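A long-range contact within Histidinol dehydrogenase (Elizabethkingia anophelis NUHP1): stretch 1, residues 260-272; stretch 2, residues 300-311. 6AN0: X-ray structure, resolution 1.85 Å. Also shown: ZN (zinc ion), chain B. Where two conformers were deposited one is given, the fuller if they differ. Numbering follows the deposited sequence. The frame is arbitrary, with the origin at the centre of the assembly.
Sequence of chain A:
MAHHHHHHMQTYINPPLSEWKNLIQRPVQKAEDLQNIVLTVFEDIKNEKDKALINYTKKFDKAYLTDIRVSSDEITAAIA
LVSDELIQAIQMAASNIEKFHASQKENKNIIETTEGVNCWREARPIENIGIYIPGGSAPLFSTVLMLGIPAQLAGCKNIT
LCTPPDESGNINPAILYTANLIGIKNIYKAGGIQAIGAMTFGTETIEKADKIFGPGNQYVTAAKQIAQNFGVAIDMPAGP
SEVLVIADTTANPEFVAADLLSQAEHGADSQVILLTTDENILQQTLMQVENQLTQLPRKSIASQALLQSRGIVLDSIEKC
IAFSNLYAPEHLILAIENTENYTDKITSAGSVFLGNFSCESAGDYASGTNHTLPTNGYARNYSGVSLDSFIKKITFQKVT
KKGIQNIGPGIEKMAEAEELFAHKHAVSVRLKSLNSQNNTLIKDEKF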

ATOM      1  N   LEU A 260     -20.150   8.625 -20.779  1.00 23.28           N
ATOM      2  CA  LEU A 260     -20.380   9.618 -19.733  1.00 26.04           C
ATOM      3  C   LEU A 260     -21.592   9.254 -18.890  1.00 26.95           C
ATOM      4  O   LEU A 260     -21.551   9.326 -17.656  1.00 25.99           O
ATOM      5  CB  LEU A 260     -20.575  11.003 -20.348  1.00 24.27           C
ATOM      6  CG  LEU A 260     -19.400  11.609 -21.111  1.00 28.79           C
ATOM      7  CD1 LEU A 260     -19.840  12.919 -21.736  1.00 31.06           C
ATOM      8  CD2 LEU A 260     -18.207  11.804 -20.168  1.00 21.70           C
ATOM      9  N   LEU A 261     -22.696   8.887 -19.543  1.00 21.76           N
ATOM     10  CA  LEU A 261     -23.907   8.591 -18.785  1.00 24.22           C
ATOM     11  C   LEU A 261     -23.765   7.306 -17.984  1.00 28.35           C
ATOM     12  O   LEU A 261     -24.384   7.173 -16.924  1.00 25.18           O
ATOM     13  CB  LEU A 261     -25.108   8.526 -19.723  1.00 20.37           C
ATOM     14  CG  LEU A 261     -25.525   9.906 -20.246  1.00 26.29           C
ATOM     15  CD1 LEU A 261     -26.554   9.795 -21.343  1.00 24.71           C
ATOM     16  CD2 LEU A 261     -26.075  10.750 -19.103  1.00 30.04           C
ATOM     17  N   SER A 262     -22.949   6.358 -18.457  1.00 29.35           N
ATOM     18  CA  SER A 262     -22.728   5.145 -17.677  0.52 25.20           C
ATOM     19  C   SER A 262     -22.057   5.468 -16.346  1.00 27.10           C
ATOM     20  O   SER A 262     -22.427   4.909 -15.308  1.00 27.10           O
ATOM     21  CB  SER A 262     -21.912   4.123 -18.480  0.52 22.99           C
ATOM     22  OG  SER A 262     -20.563   4.516 -18.654  0.52 25.03           O
ATOM     23  N   GLN A 263     -21.089   6.385 -16.348  1.00 24.46           N
ATOM     24  CA  GLN A 263     -20.472   6.793 -15.092  1.00 25.03           C
ATOM     25  C   GLN A 263     -21.424   7.644 -14.248  1.00 23.96           C
ATOM     26  O   GLN A 263     -21.480   7.484 -13.021  1.00 26.14           O
ATOM     27  CB  GLN A 263     -19.180   7.561 -15.375  1.00 24.48           C
ATOM     28  CG  GLN A 263     -18.461   8.028 -14.110  1.00 30.75           C
ATOM     29  CD  GLN A 263     -18.070   6.862 -13.235  1.00 38.00           C
ATOM     30  OE1 GLN A 263     -18.614   6.673 -12.148  1.00 48.54           O
ATOM     31  NE2 GLN A 263     -17.134   6.062 -13.711  1.00 27.24           N
ATOM     32  N   ALA A 264     -22.188   8.545 -14.884  1.00 24.51           N
ATOM     33  CA  ALA A 264     -23.039   9.474 -14.132  1.00 25.40           C
ATOM     34  C   ALA A 264     -24.142   8.756 -13.369  1.00 28.52           C
ATOM     35  O   ALA A 264     -24.523   9.195 -12.278  1.00 27.34           O
ATOM     36  CB  ALA A 264     -23.674  10.509 -15.060  1.00 24.08           C
ATOM     37  N   GLU A 265     -24.668   7.655 -13.915  1.00 23.07           N
ATOM     38  CA  GLU A 265     -25.773   6.971 -13.256  1.00 29.16           C
ATOM     39  C   GLU A 265     -25.347   6.236 -11.989  1.00 25.75           C
ATOM     40  O   GLU A 265     -26.221   5.716 -11.280  1.00 30.15           O
ATOM     41  CB  GLU A 265     -26.438   5.989 -14.227  1.00 25.29           C
ATOM     42  CG  GLU A 265     -25.727   4.644 -14.286  1.00 26.62           C
ATOM     43  CD  GLU A 265     -26.441   3.625 -15.163  1.00 28.21           C
ATOM     44  OE1 GLU A 265     -27.625   3.833 -15.493  1.00 30.87           O
ATOM     45  OE2 GLU A 265     -25.807   2.604 -15.522  1.00 34.68           O
ATOM     46  N   HIS A 266     -24.047   6.179 -11.681  1.00 27.47           N
ATOM     47  CA  HIS A 266     -23.605   5.482 -10.473  1.00 34.15           C
ATOM     48  C   HIS A 266     -24.111   6.158  -9.206  1.00 37.01           C
ATOM     49  O   HIS A 266     -24.493   5.480  -8.246  1.00 37.86           O
ATOM     50  CB  HIS A 266     -22.080   5.397 -10.427  1.00 25.69           C
ATOM     51  CG  HIS A 266     -21.540   4.095 -10.917  1.00 35.14           C
ATOM     52  ND1 HIS A 266     -21.844   2.891 -10.317  1.00 41.70           N
ATOM     53  CD2 HIS A 266     -20.715   3.807 -11.951  1.00 40.37           C
ATOM     54  CE1 HIS A 266     -21.225   1.916 -10.959  1.00 45.28           C
ATOM     55  NE2 HIS A 266     -20.532   2.444 -11.953  1.00 36.78           N
ATOM     56  N   GLY A 267     -24.095   7.485  -9.174  1.00 34.38           N
ATOM     57  CA  GLY A 267     -24.418   8.214  -7.969  1.00 31.88           C
ATOM     58  C   GLY A 267     -24.421   9.709  -8.191  1.00 29.74           C
ATOM     59  O   GLY A 267     -23.765  10.212  -9.110  1.00 29.90           O
ATOM     60  N   ALA A 268     -25.174  10.424  -7.349  1.00 29.72           N
ATOM     61  CA  ALA A 268     -25.283  11.870  -7.475  1.00 30.38           C
ATOM     62  C   ALA A 268     -23.952  12.574  -7.255  1.00 35.01           C
ATOM     63  O   ALA A 268     -23.784  13.701  -7.729  1.00 30.74           O
ATOM     64  CB  ALA A 268     -26.325  12.400  -6.484  1.00 34.92           C
ATOM     65  N   ASP A 269     -23.006  11.939  -6.554  1.00 28.80           N
ATOM     66  CA  ASP A 269     -21.699  12.524  -6.271  1.00 26.37           C
ATOM     67  C   ASP A 269     -20.637  12.148  -7.305  1.00 27.20           C
ATOM     68  O   ASP A 269     -19.496  12.612  -7.198  1.00 28.60           O
ATOM     69  CB  ASP A 269     -21.227  12.110  -4.869  1.00 31.26           C
ATOM     70  CG  ASP A 269     -22.050  12.747  -3.763  1.00 51.34           C
ATOM     71  OD1 ASP A 269     -22.593  13.848  -3.992  1.00 55.59           O
ATOM     72  OD2 ASP A 269     -22.146  12.155  -2.666  1.00 50.71           O
ATOM     73  N   SER A 270     -20.974  11.317  -8.286  1.00 27.09           N
ATOM     74  CA  SER A 270     -20.058  11.011  -9.376  0.61 26.33           C
ATOM     75  C   SER A 270     -19.737  12.275 -10.164  1.00 30.27           C
ATOM     76  O   SER A 270     -20.472  13.262 -10.125  1.00 29.57           O
ATOM     77  CB  SER A 270     -20.662   9.975 -10.323  0.61 26.84           C
ATOM     78  OG  SER A 270     -20.781   8.711  -9.709  0.61 28.48           O
ATOM     79  N   GLN A 271     -18.636  12.230 -10.905  1.00 26.46           N
ATOM     80  CA  GLN A 271     -18.244  13.350 -11.746  1.00 27.16           C
ATOM     81  C   GLN A 271     -17.728  12.823 -13.072  1.00 26.81           C
ATOM     82  O   GLN A 271     -16.995  11.825 -13.109  1.00 23.52           O
ATOM     83  CB  GLN A 271     -17.157  14.213 -11.087  1.00 28.65           C
ATOM     84  CG  GLN A 271     -16.794  15.451 -11.915  1.00 30.55           C
ATOM     85  CD  GLN A 271     -15.757  16.331 -11.248  1.00 33.76           C
ATOM     86  OE1 GLN A 271     -14.675  15.870 -10.903  1.00 30.16           O
ATOM     87  NE2 GLN A 271     -16.090  17.614 -11.054  1.00 33.41           N
ATOM     88  N   VAL A 272     -18.094  13.492 -14.160  1.00 22.47           N
ATOM     89  CA  VAL A 272     -17.526  13.151 -15.458  1.00 23.69           C
ATOM     90  C   VAL A 272     -16.894  14.396 -16.069  1.00 25.30           C
ATOM     91  O   VAL A 272     -17.358  15.526 -15.875  1.00 25.18           O
ATOM     92  CB  VAL A 272     -18.562  12.516 -16.421  1.00 29.79           C
ATOM     93  CG1 VAL A 272     -19.366  11.420 -15.711  1.00 28.51           C
ATOM     94  CG2 VAL A 272     -19.491  13.572 -17.018  1.00 24.44           C
ATOM     95  N   SER A 300     -32.577  10.828 -12.845  1.00 29.65           N
ATOM     96  CA  SER A 300     -32.470  11.795 -11.756  1.00 30.64           C
ATOM     97  C   SER A 300     -31.073  11.768 -11.141  1.00 28.40           C
ATOM     98  O   SER A 300     -30.444  12.815 -10.932  1.00 31.16           O
ATOM     99  CB  SER A 300     -33.541  11.509 -10.698  1.00 38.63           C
ATOM    100  OG  SER A 300     -33.388  12.345  -9.559  1.00 48.87           O
ATOM    101  N   ILE A 301     -30.556  10.573 -10.871  1.00 31.16           N
ATOM    102  CA  ILE A 301     -29.216  10.471 -10.311  1.00 29.49           C
ATOM    103  C   ILE A 301     -28.173  10.994 -11.299  1.00 30.67           C
ATOM    104  O   ILE A 301     -27.266  11.746 -10.919  1.00 30.88           O
ATOM    105  CB  ILE A 301     -28.943   9.016  -9.892  1.00 29.35           C
ATOM    106  CG1 ILE A 301     -29.843   8.620  -8.718  1.00 40.12           C
ATOM    107  CG2 ILE A 301     -27.473   8.818  -9.588  1.00 30.42           C
ATOM    108  CD1 ILE A 301     -29.913   7.133  -8.496  1.00 40.06           C
ATOM    109  N   ALA A 302     -28.276  10.611 -12.578  1.00 30.84           N
ATOM    110  CA  ALA A 302     -27.273  11.058 -13.547  1.00 28.27           C
ATOM    111  C   ALA A 302     -27.316  12.569 -13.728  1.00 27.88           C
ATOM    112  O   ALA A 302     -26.270  13.211 -13.884  1.00 27.79           O
ATOM    113  CB  ALA A 302     -27.471  10.362 -14.897  1.00 29.89           C
ATOM    114  N   SER A 303     -28.521  13.149 -13.718  1.00 28.59           N
ATOM    115  CA  SER A 303     -28.662  14.597 -13.864  0.52 28.29           C
ATOM    116  C   SER A 303     -27.977  15.339 -12.721  1.00 35.16           C
ATOM    117  O   SER A 303     -27.335  16.376 -12.939  1.00 31.09           O
ATOM    118  CB  SER A 303     -30.142  14.977 -13.932  0.52 34.80           C
ATOM    119  OG  SER A 303     -30.778  14.390 -15.054  0.52 32.77           O
ATOM    120  N   GLN A 304     -28.111  14.835 -11.487  1.00 28.71           N
ATOM    121  CA  GLN A 304     -27.417  15.460 -10.363  1.00 25.08           C
ATOM    122  C   GLN A 304     -25.900  15.400 -10.539  1.00 31.89           C
ATOM    123  O   GLN A 304     -25.193  16.366 -10.230  1.00 32.99           O
ATOM    124  CB  GLN A 304     -27.826  14.798  -9.051  1.00 35.00           C
ATOM    125  CG  GLN A 304     -29.313  14.926  -8.732  1.00 37.73           C
ATOM    126  CD  GLN A 304     -29.709  14.101  -7.528  1.00 44.82           C
ATOM    127  OE1 GLN A 304     -29.268  14.365  -6.406  1.00 35.43           O
ATOM    128  NE2 GLN A 304     -30.537  13.085  -7.754  1.00 41.49           N
ATOM    129  N   ALA A 305     -25.377  14.271 -11.017  1.00 29.73           N
ATOM    130  CA  ALA A 305     -23.937  14.191 -11.256  1.00 22.62           C
ATOM    131  C   ALA A 305     -23.506  15.118 -12.388  1.00 28.86           C
ATOM    132  O   ALA A 305     -22.417  15.700 -12.336  1.00 28.95           O
ATOM    133  CB  ALA A 305     -23.522  12.751 -11.559  1.00 25.37           C
ATOM    134  N   LEU A 306     -24.340  15.273 -13.420  1.00 27.71           N
ATOM    135  CA  LEU A 306     -23.958  16.148 -14.527  1.00 25.83           C
ATOM    136  C   LEU A 306     -23.848  17.605 -14.093  1.00 27.29           C
ATOM    137  O   LEU A 306     -23.116  18.381 -14.718  1.00 25.30           O
ATOM    138  CB  LEU A 306     -24.948  16.012 -15.682  1.00 24.02           C
ATOM    139  CG  LEU A 306     -24.823  14.697 -16.456  1.00 28.05           C
ATOM    140  CD1 LEU A 306     -25.915  14.643 -17.513  1.00 32.60           C
ATOM    141  CD2 LEU A 306     -23.445  14.564 -17.098  1.00 27.25           C
ATOM    142  N   LEU A 307     -24.552  18.002 -13.031  1.00 27.79           N
ATOM    143  CA  LEU A 307     -24.466  19.393 -12.591  1.00 29.66           C
ATOM    144  C   LEU A 307     -23.035  19.764 -12.223  1.00 34.22           C
ATOM    145  O   LEU A 307     -22.599  20.898 -12.458  1.00 33.18           O
ATOM    146  CB  LEU A 307     -25.398  19.647 -11.402  1.00 30.16           C
ATOM    147  CG  LEU A 307     -25.512  21.132 -11.042  1.00 33.15           C
ATOM    148  CD1 LEU A 307     -26.237  21.903 -12.149  1.00 37.98           C
ATOM    149  CD2 LEU A 307     -26.206  21.350  -9.678  1.00 36.02           C
ATOM    150  N   GLN A 308     -22.289  18.817 -11.653  1.00 31.49           N
ATOM    151  CA  GLN A 308     -20.912  19.038 -11.227  1.00 42.04           C
ATOM    152  C   GLN A 308     -19.896  18.640 -12.292  1.00 38.81           C
ATOM    153  O   GLN A 308     -18.690  18.682 -12.029  1.00 32.73           O
ATOM    154  CB  GLN A 308     -20.625  18.259  -9.936  1.00 50.59           C
ATOM    155  CG  GLN A 308     -21.750  18.254  -8.909  1.00 53.67           C
ATOM    156  CD  GLN A 308     -21.792  19.511  -8.040  1.00 50.65           C
ATOM    157  OE1 GLN A 308     -20.780  20.206  -7.849  1.00 43.76           O
ATOM    158  NE2 GLN A 308     -22.972  19.802  -7.499  1.00 42.63           N
ATOM    159  N   SER A 309     -20.351  18.270 -13.483  1.00 28.52           N
ATOM    160  CA  SER A 309     -19.487  17.786 -14.551  1.00 30.04           C
ATOM    161  C   SER A 309     -19.112  18.922 -15.501  1.00 35.06           C
ATOM    162  O   SER A 309     -19.701  20.006 -15.476  1.00 31.87           O
ATOM    163  CB  SER A 309     -20.181  16.640 -15.291  1.00 26.73           C
ATOM    164  OG  SER A 309     -20.378  15.550 -14.397  1.00 28.40           O
ATOM    165  N   ARG A 310     -18.096  18.674 -16.337  1.00 30.68           N
ATOM    166  CA  ARG A 310     -17.512  19.727 -17.163  1.00 31.74           C
ATOM    167  C   ARG A 310     -17.153  19.181 -18.537  1.00 35.30           C
ATOM    168  O   ARG A 310     -16.556  18.109 -18.633  1.00 25.11           O
ATOM    169  CB  ARG A 310     -16.246  20.312 -16.510  1.00 30.31           C
ATOM    170  CG  ARG A 310     -16.414  20.701 -15.049  1.00 40.04           C
ATOM    171  CD  ARG A 310     -15.222  21.462 -14.506  1.00 43.23           C
ATOM    172  NE  ARG A 310     -15.524  21.986 -13.178  1.00 49.42           N
ATOM    173  CZ  ARG A 310     -15.101  21.440 -12.044  1.00 52.10           C
ATOM    174  NH1 ARG A 310     -14.330  20.363 -12.070  1.00 53.17           N
ATOM    175  NH2 ARG A 310     -15.435  21.986 -10.879  1.00 61.17           N
ATOM    176  N   GLY A 311     -17.508  19.920 -19.585  1.00 31.28           N
ATOM    177  CA  GLY A 311     -16.973  19.697 -20.923  1.00 30.45           C
ATOM    178  C   GLY A 311     -16.021  20.823 -21.298  1.00 30.65           C
ATOM    179  O   GLY A 311     -16.363  22.003 -21.182  1.00 38.23           O
TER
HETATM  180 ZN    ZN B 501     -19.503   1.414 -13.442  0.53 26.74          ZN
HETATM  181  O   HOH W   1     -19.009   3.189 -14.315  1.00 40.52           O
HETATM  182  O   HOH W   2     -17.517   1.749 -12.489  1.00 39.40           O

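The two stretches meet through a mixed contact, in which small apolar residues line the close packing of a helix against a helix end and the turns that follow it, while three hydrogen bonds tie the chain together where each stretch passes into a strand.

The helix of stretch 1 and the helix 300-307 run nearly at right angles, with an angle of 103° between their N-to-C directions and a closest axial approach of 9.0 Å. Alanines line this crossing. The methyl group of Ala-264 points toward stretch 2, its CB lying 3.8 Å from Ala-302 CB and 4.2 Å from Ala-305 CB. The backbones also come close: Ala-302 CA approaches Ala-264 O at 3.6 Å in a CA-H...O contact, and Ala-305 CA approaches Ala-268 O at the same 3.6 Å. Leu-261 extends this apolar patch, its CD2 reaching to 4.2 Å from Leu-306 CD1.

Beyond Ala-264, two successive type I turns, Ala-264 to Gly-267 and Gly-267 to Ser-270, carry the chain along the second helix. Ile-301 CG2 packs against the backbone here, 3.5 Å from Gly-267 C and 3.6 Å from Ala-268 N. Further along, Ala-305 CB sits against carbonyl oxygens, 3.5 Å from Gly-267 O and 3.4 Å from Ser-270 O; the latter is buried by the contact and has no polar partner in the model. The first of these turns also carries a metal ligand: the CA-to-CB bond of His-266 points away from stretch 2, and its NE2 binds the zinc ion at 2.1 Å.

Polar bonding takes over at the strand ends. Ser-309 OG links the two stretches by donating to Ala-305 O (2.9 Å), within its own stretch, while accepting from Val-272 N at 3.1 Å. One residue on, Arg-310 N donates to Val-272 O at 3.3 Å, so that both backbone polar groups of Val-272 are engaged by stretch 2. The side chain of Val-272 contributes an apolar contact as well, with CG2 4.1 Å from Leu-306 CD2.

Gln-271 supplies the third bond. Its extended side chain brings NE2 to 3.0 Å from Gln-308 O, with an almost linear N-H...O angle of 176°, meeting a backbone carbonyl just past the second helix. Although Gln-271 NE2 also lies 3.4 Å from Arg-310 NH1, both are donors and no hydrogen bond forms between them; each has a partner elsewhere in the structure.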